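Local atomic coordinates of cell wall surface anchor protein (Streptococcus agalactiae, PDB entry 4Z1P), a protein that probably acts as a cell-wall-attached adhesin of the antigen I/II type, helping the streptococcus adhere to host or other surfaces. Residues A[95-98]-A[99-102]; A[256-259]-A[260-263]. All coordinates share one frame; numbering follows the deposited sequence.

Interaction 1. Residues A[95-98]-A[99-102]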
ATOM      1  N   THR A  95     -28.521  -9.310  -0.137  1.00 22.67           N
ATOM      2  CA  THR A  95     -29.227  -8.005   0.117  1.00 23.71           C
ATOM      3  C   THR A  95     -29.759  -7.301  -1.124  1.00 25.85           C
ATOM      4  O   THR A  95     -30.617  -6.399  -1.012  1.00 23.07           O
ATOM      5  CB  THR A  95     -28.426  -7.062   1.058  1.00 24.97           C
ATOM      6  OG1 THR A  95     -27.406  -6.371   0.347  1.00 29.43           O
ATOM      7  CG2 THR A  95     -27.743  -7.804   2.181  1.00 22.61           C
ATOM      8  N   LEU A  96     -29.395  -7.755  -2.345  1.00 23.10           N
ATOM      9  CA  LEU A  96     -30.013  -7.168  -3.502  1.00 21.84           C
ATOM     10  C   LEU A  96     -31.430  -7.596  -3.691  1.00 23.08           C
ATOM     11  O   LEU A  96     -31.839  -8.682  -3.231  1.00 22.68           O
ATOM     12  CB  LEU A  96     -29.297  -7.568  -4.783  1.00 21.31           C
ATOM     13  CG  LEU A  96     -27.883  -7.086  -4.954  1.00 22.09           C
ATOM     14  CD1 LEU A  96     -27.236  -7.848  -6.098  1.00 23.21           C
ATOM     15  CD2 LEU A  96     -27.943  -5.577  -5.192  1.00 21.59           C
ATOM     16  N   ASP A  97     -32.199  -6.788  -4.399  1.00 23.49           N
ATOM     17  CA  ASP A  97     -33.552  -7.221  -4.684  1.00 28.39           C
ATOM     18  C   ASP A  97     -33.535  -8.404  -5.583  1.00 29.47           C
ATOM     19  O   ASP A  97     -32.502  -8.755  -6.143  1.00 26.02           O
ATOM     20  CB  ASP A  97     -34.519  -6.116  -5.149  1.00 32.04           C
ATOM     21  CG  ASP A  97     -34.162  -5.504  -6.472  1.00 36.82           C
ATOM     22  OD1 ASP A  97     -33.606  -6.177  -7.379  1.00 41.03           O
ATOM     23  OD2 ASP A  97     -34.491  -4.307  -6.592  1.00 42.32           O
ATOM     24  N   GLN A  98     -34.673  -9.071  -5.700  1.00 27.68           N
ATOM     25  CA  GLN A  98     -34.675 -10.390  -6.343  1.00 28.20           C
ATOM     26  C   GLN A  98     -34.375 -10.248  -7.834  1.00 26.51           C
ATOM     27  O   GLN A  98     -33.649 -11.061  -8.425  1.00 25.82           O
ATOM     28  CB  GLN A  98     -35.995 -11.129  -6.083  1.00 31.31           C
ATOM     29  CG  GLN A  98     -36.271 -11.359  -4.592  1.00 30.85           C
ATOM     30  CD  GLN A  98     -35.343 -12.355  -3.892  1.00 33.36           C
ATOM     31  OE1 GLN A  98     -35.243 -13.531  -4.269  1.00 35.76           O
ATOM     32  NE2 GLN A  98     -34.678 -11.902  -2.850  1.00 34.50           N
ATOM     33  N   LYS A  99     -34.893  -9.182  -8.423  1.00 25.75           N
ATOM     34  CA  LYS A  99     -34.599  -8.854  -9.801  1.00 27.87           C
ATOM     35  C   LYS A  99     -33.110  -8.838 -10.119  1.00 23.29           C
ATOM     36  O   LYS A  99     -32.674  -9.420 -11.102  1.00 21.73           O
ATOM     37  CB  LYS A  99     -35.147  -7.481 -10.125  1.00 33.09           C
ATOM     38  CG  LYS A  99     -35.148  -7.195 -11.626  1.00 42.49           C
ATOM     39  CD  LYS A  99     -34.029  -6.238 -12.051  1.00 49.46           C
ATOM     40  CE  LYS A  99     -34.385  -4.754 -11.852  1.00 54.03           C
ATOM     41  NZ  LYS A  99     -34.994  -4.149 -13.080  1.00 54.73           N
ATOM     42  N   LEU A 100     -32.351  -8.124  -9.313  1.00 19.49           N
ATOM     43  CA  LEU A 100     -30.925  -8.003  -9.553  1.00 20.16           C
ATOM     44  C   LEU A 100     -30.161  -9.249  -9.147  1.00 18.31           C
ATOM     45  O   LEU A 100     -29.142  -9.585  -9.781  1.00 17.63           O
ATOM     46  CB  LEU A 100     -30.374  -6.798  -8.824  1.00 21.64           C
ATOM     47  CG  LEU A 100     -30.719  -5.424  -9.401  1.00 22.82           C
ATOM     48  CD1 LEU A 100     -30.289  -4.360  -8.393  1.00 24.34           C
ATOM     49  CD2 LEU A 100     -30.060  -5.180 -10.755  1.00 24.28           C
ATOM     50  N   GLN A 101     -30.639  -9.986  -8.147  1.00 17.52           N
ATOM     51  CA  GLN A 101     -30.011 -11.288  -7.869  1.00 18.08           C
ATOM     52  C   GLN A 101     -30.203 -12.237  -9.014  1.00 16.22           C
ATOM     53  O   GLN A 101     -29.301 -12.963  -9.336  1.00 18.79           O
ATOM     54  CB  GLN A 101     -30.569 -11.964  -6.617  1.00 18.38           C
ATOM     55  CG  GLN A 101     -30.279 -11.272  -5.340  1.00 19.89           C
ATOM     56  CD  GLN A 101     -30.750 -12.075  -4.151  1.00 24.36           C
ATOM     57  OE1 GLN A 101     -30.477 -13.290  -4.036  1.00 23.82           O
ATOM     58  NE2 GLN A 101     -31.449 -11.396  -3.239  1.00 23.12           N
ATOM     59  N   SER A 102     -31.380 -12.258  -9.581  1.00 18.04           N
ATOM     60  CA  SER A 102     -31.643 -13.096 -10.719  1.00 19.71           C
ATOM     61  C   SER A 102     -30.798 -12.669 -11.955  1.00 19.42           C
ATOM     62  O   SER A 102     -30.250 -13.535 -12.714  1.00 18.37           O
ATOM     63  CB  SER A 102     -33.120 -13.095 -11.065  1.00 22.27           C
ATOM     64  OG  SER A 102     -33.250 -14.001 -12.156  1.00 28.39           O
TER
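Q101 folds its side chain back over the segment that leads into its own helix, laying CG 3.9 Å from CB of L96 and bringing its amide to the L96 carbonyl. NE2 gives a nearly straight hydrogen bond to L96 O, 2.7 Å long; the oxygen lies almost in the plane of the Q101 amide, whereas NE2 stands 29° off the plane of the carbonyl it meets. The chain is extended beyond CG, which gives glutamine the length to reach a carbonyl that precedes the helix. Q98 runs alongside, its amide plane turned 66° from that of Q101. The NE2 atoms of Q98 and Q101, 3.3 Å apart, are both donors and do not bond to each other, so these amides merely pack.

The start of helix 98-106 is a classic N-cap. D97 holds its carboxylate between its backbone N and carbonyl carbon (chi1 65°), from where OD1 accepts a hydrogen bond from L100 N at 3.0 Å, nearly in line with the C-O bond. Aspartate suits this place because its short side chain can replace the carbonyl missing from the first turn, and its negative charge probably interacts well with the positive end of the helix dipole. The regular helical bonds follow at once, from Q101 N to D97 O and from S102 N to Q98 O.

On the buried side L96 and L100 cross at about a right angle, CD2 of L96 lying 4.2 Å from CD1 of L100. Both leucines rest on R88 of strand 85-90 and M117 of strand 115-120, at one margin of a five-stranded antiparallel sheet.

Interaction 2. Residues A[256-259]-A[260-263]; sequences VIPK and GTNL
T261 closes a type II beta turn, P258 to T261, by gripping the carbonyl of P258 twice. Its amide N donates to P258 O at 3.2 Å, the bond expected between the fourth and first residues of such a turn. Its hydroxyl OG1 donates to the same P258 O at 2.7 Å. Neither donor lies in the carbonyl plane: N is tilted 35° from it and OG1 20°. The hydroxyl reaches the oxygen because OG1 sits beside the backbone N, anti to the carbonyl carbon (chi1 -65°), and this torsion sends the methyl the other way, toward I257. A beta-branched threonine thus serves a polar and an apolar neighbour at once.

The tight part lies under the turn. CG2 of I257 meets CG2 of T261 at 3.5 Å, the two side chains crossing at about a right angle. CD2 of L263 comes to 3.9 Å from CG2 of I257. I257 is buried, also touching I249 and L251, while L263 packs on A245. Backbone bonds from G260 and T261 to A245, and from L263 to V243, bring the chain from strand 256-257 to the side of strand 236-245.

The outer side is looser. K259 stretches its whole chain away from the turn, a fitting place for a long charged residue. G260 fills the third position with a positive phi, a conformation open to glycine because it carries no side chain to press on the K259 carbonyl oxygen. The exposed P258 ring bounds the threonine hydroxyl at the edge of this side, CD of P258 lying 3.5 Å from OG1 of T261.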
ATOM      1  N   VAL A 256      25.661  -0.027  -7.322  1.00 32.98           N
ATOM      2  CA  VAL A 256      25.448  -0.944  -6.196  1.00 30.31           C
ATOM      3  C   VAL A 256      26.178  -0.400  -4.980  1.00 29.60           C
ATOM      4  O   VAL A 256      27.372  -0.057  -5.064  1.00 25.38           O
ATOM      5  CB  VAL A 256      25.965  -2.351  -6.575  1.00 33.66           C
ATOM      6  CG1 VAL A 256      25.683  -3.390  -5.475  1.00 35.37           C
ATOM      7  CG2 VAL A 256      25.401  -2.764  -7.940  1.00 34.19           C
ATOM      8  N   ILE A 257      25.462  -0.277  -3.866  1.00 25.72           N
ATOM      9  CA  ILE A 257      26.011   0.071  -2.565  1.00 24.20           C
ATOM     10  C   ILE A 257      26.004  -1.226  -1.741  1.00 26.15           C
ATOM     11  O   ILE A 257      24.943  -1.691  -1.269  1.00 25.24           O
ATOM     12  CB  ILE A 257      25.188   1.192  -1.866  1.00 24.99           C
ATOM     13  CG1 ILE A 257      25.145   2.445  -2.740  1.00 25.00           C
ATOM     14  CG2 ILE A 257      25.739   1.541  -0.469  1.00 25.56           C
ATOM     15  CD1 ILE A 257      24.132   3.471  -2.278  1.00 27.78           C
ATOM     16  N   PRO A 258      27.189  -1.881  -1.607  1.00 25.99           N
ATOM     17  CA  PRO A 258      27.300  -3.128  -0.826  1.00 22.64           C
ATOM     18  C   PRO A 258      26.710  -3.103   0.571  1.00 21.92           C
ATOM     19  O   PRO A 258      26.771  -2.088   1.290  1.00 20.37           O
ATOM     20  CB  PRO A 258      28.799  -3.304  -0.665  1.00 24.83           C
ATOM     21  CG  PRO A 258      29.378  -2.638  -1.860  1.00 25.15           C
ATOM     22  CD  PRO A 258      28.528  -1.382  -1.971  1.00 26.08           C
ATOM     23  N   LYS A 259      26.215  -4.259   0.975  1.00 23.16           N
ATOM     24  CA  LYS A 259      25.862  -4.490   2.358  1.00 22.08           C
ATOM     25  C   LYS A 259      27.074  -4.094   3.235  1.00 25.00           C
ATOM     26  O   LYS A 259      28.192  -4.482   2.945  1.00 21.25           O
ATOM     27  CB  LYS A 259      25.516  -5.953   2.553  1.00 24.85           C
ATOM     28  CG  LYS A 259      25.095  -6.266   3.971  1.00 25.53           C
ATOM     29  CD  LYS A 259      24.779  -7.731   4.184  1.00 26.48           C
ATOM     30  CE  LYS A 259      24.386  -7.928   5.643  1.00 31.13           C
ATOM     31  NZ  LYS A 259      24.256  -9.369   5.982  1.00 34.30           N
ATOM     32  N   GLY A 260      26.822  -3.337   4.302  1.00 24.77           N
ATOM     33  CA  GLY A 260      27.844  -3.001   5.320  1.00 24.76           C
ATOM     34  C   GLY A 260      28.428  -1.620   5.084  1.00 26.36           C
ATOM     35  O   GLY A 260      29.159  -1.126   5.923  1.00 25.81           O
ATOM     36  N   THR A 261      28.098  -0.995   3.954  1.00 23.53           N
ATOM     37  CA  THR A 261      28.551   0.342   3.649  1.00 22.93           C
ATOM     38  C   THR A 261      28.071   1.304   4.701  1.00 23.88           C
ATOM     39  O   THR A 261      26.919   1.218   5.185  1.00 22.54           O
ATOM     40  CB  THR A 261      27.987   0.731   2.282  1.00 21.59           C
ATOM     41  OG1 THR A 261      28.551  -0.111   1.282  1.00 23.78           O
ATOM     42  CG2 THR A 261      28.254   2.143   1.944  1.00 24.36           C
ATOM     43  N   ASN A 262      28.945   2.210   5.121  1.00 24.55           N
ATOM     44  CA  ASN A 262      28.548   3.286   6.013  1.00 23.71           C
ATOM     45  C   ASN A 262      27.698   4.251   5.176  1.00 24.53           C
ATOM     46  O   ASN A 262      28.179   4.705   4.131  1.00 20.76           O
ATOM     47  CB  ASN A 262      29.803   4.033   6.552  1.00 25.94           C
ATOM     48  CG  ASN A 262      29.449   5.069   7.585  1.00 27.33           C
ATOM     49  OD1 ASN A 262      28.449   5.736   7.487  1.00 26.11           O
ATOM     50  ND2 ASN A 262      30.221   5.129   8.653  1.00 32.20           N
ATOM     51  N   LEU A 263      26.485   4.602   5.630  1.00 21.34           N
ATOM     52  CA  LEU A 263      25.552   5.433   4.872  1.00 21.27           C
ATOM     53  C   LEU A 263      25.418   6.848   5.420  1.00 20.74           C
ATOM     54  O   LEU A 263      24.484   7.574   5.069  1.00 22.09           O
ATOM     55  CB  LEU A 263      24.163   4.755   4.790  1.00 21.01           C
ATOM     56  CG  LEU A 263      24.117   3.342   4.197  1.00 21.14           C
ATOM     57  CD1 LEU A 263      22.742   2.707   4.384  1.00 21.98           C
ATOM     58  CD2 LEU A 263      24.455   3.340   2.726  1.00 22.28           C
TER

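How the interactions relate
Interactions 1 and 2 belong to different parts of an elongated chain, one within the antigen I/II C2 range and the other within the C-terminal range. Their centres are about 60 Å apart and their nearest atoms about 51 Å, on opposite sides of the chain's centre, so neither can act on the other directly, and no shared site or ligand joins them. Both are local closures in segments that join strands, and in each a polar side chain returns to a backbone carbonyl a few residues earlier: 95-102 starts a helix, whereas 256-263 makes a tight turn. Each also turns aliphatic side chains inward while its polar or charged residues lie largely outside.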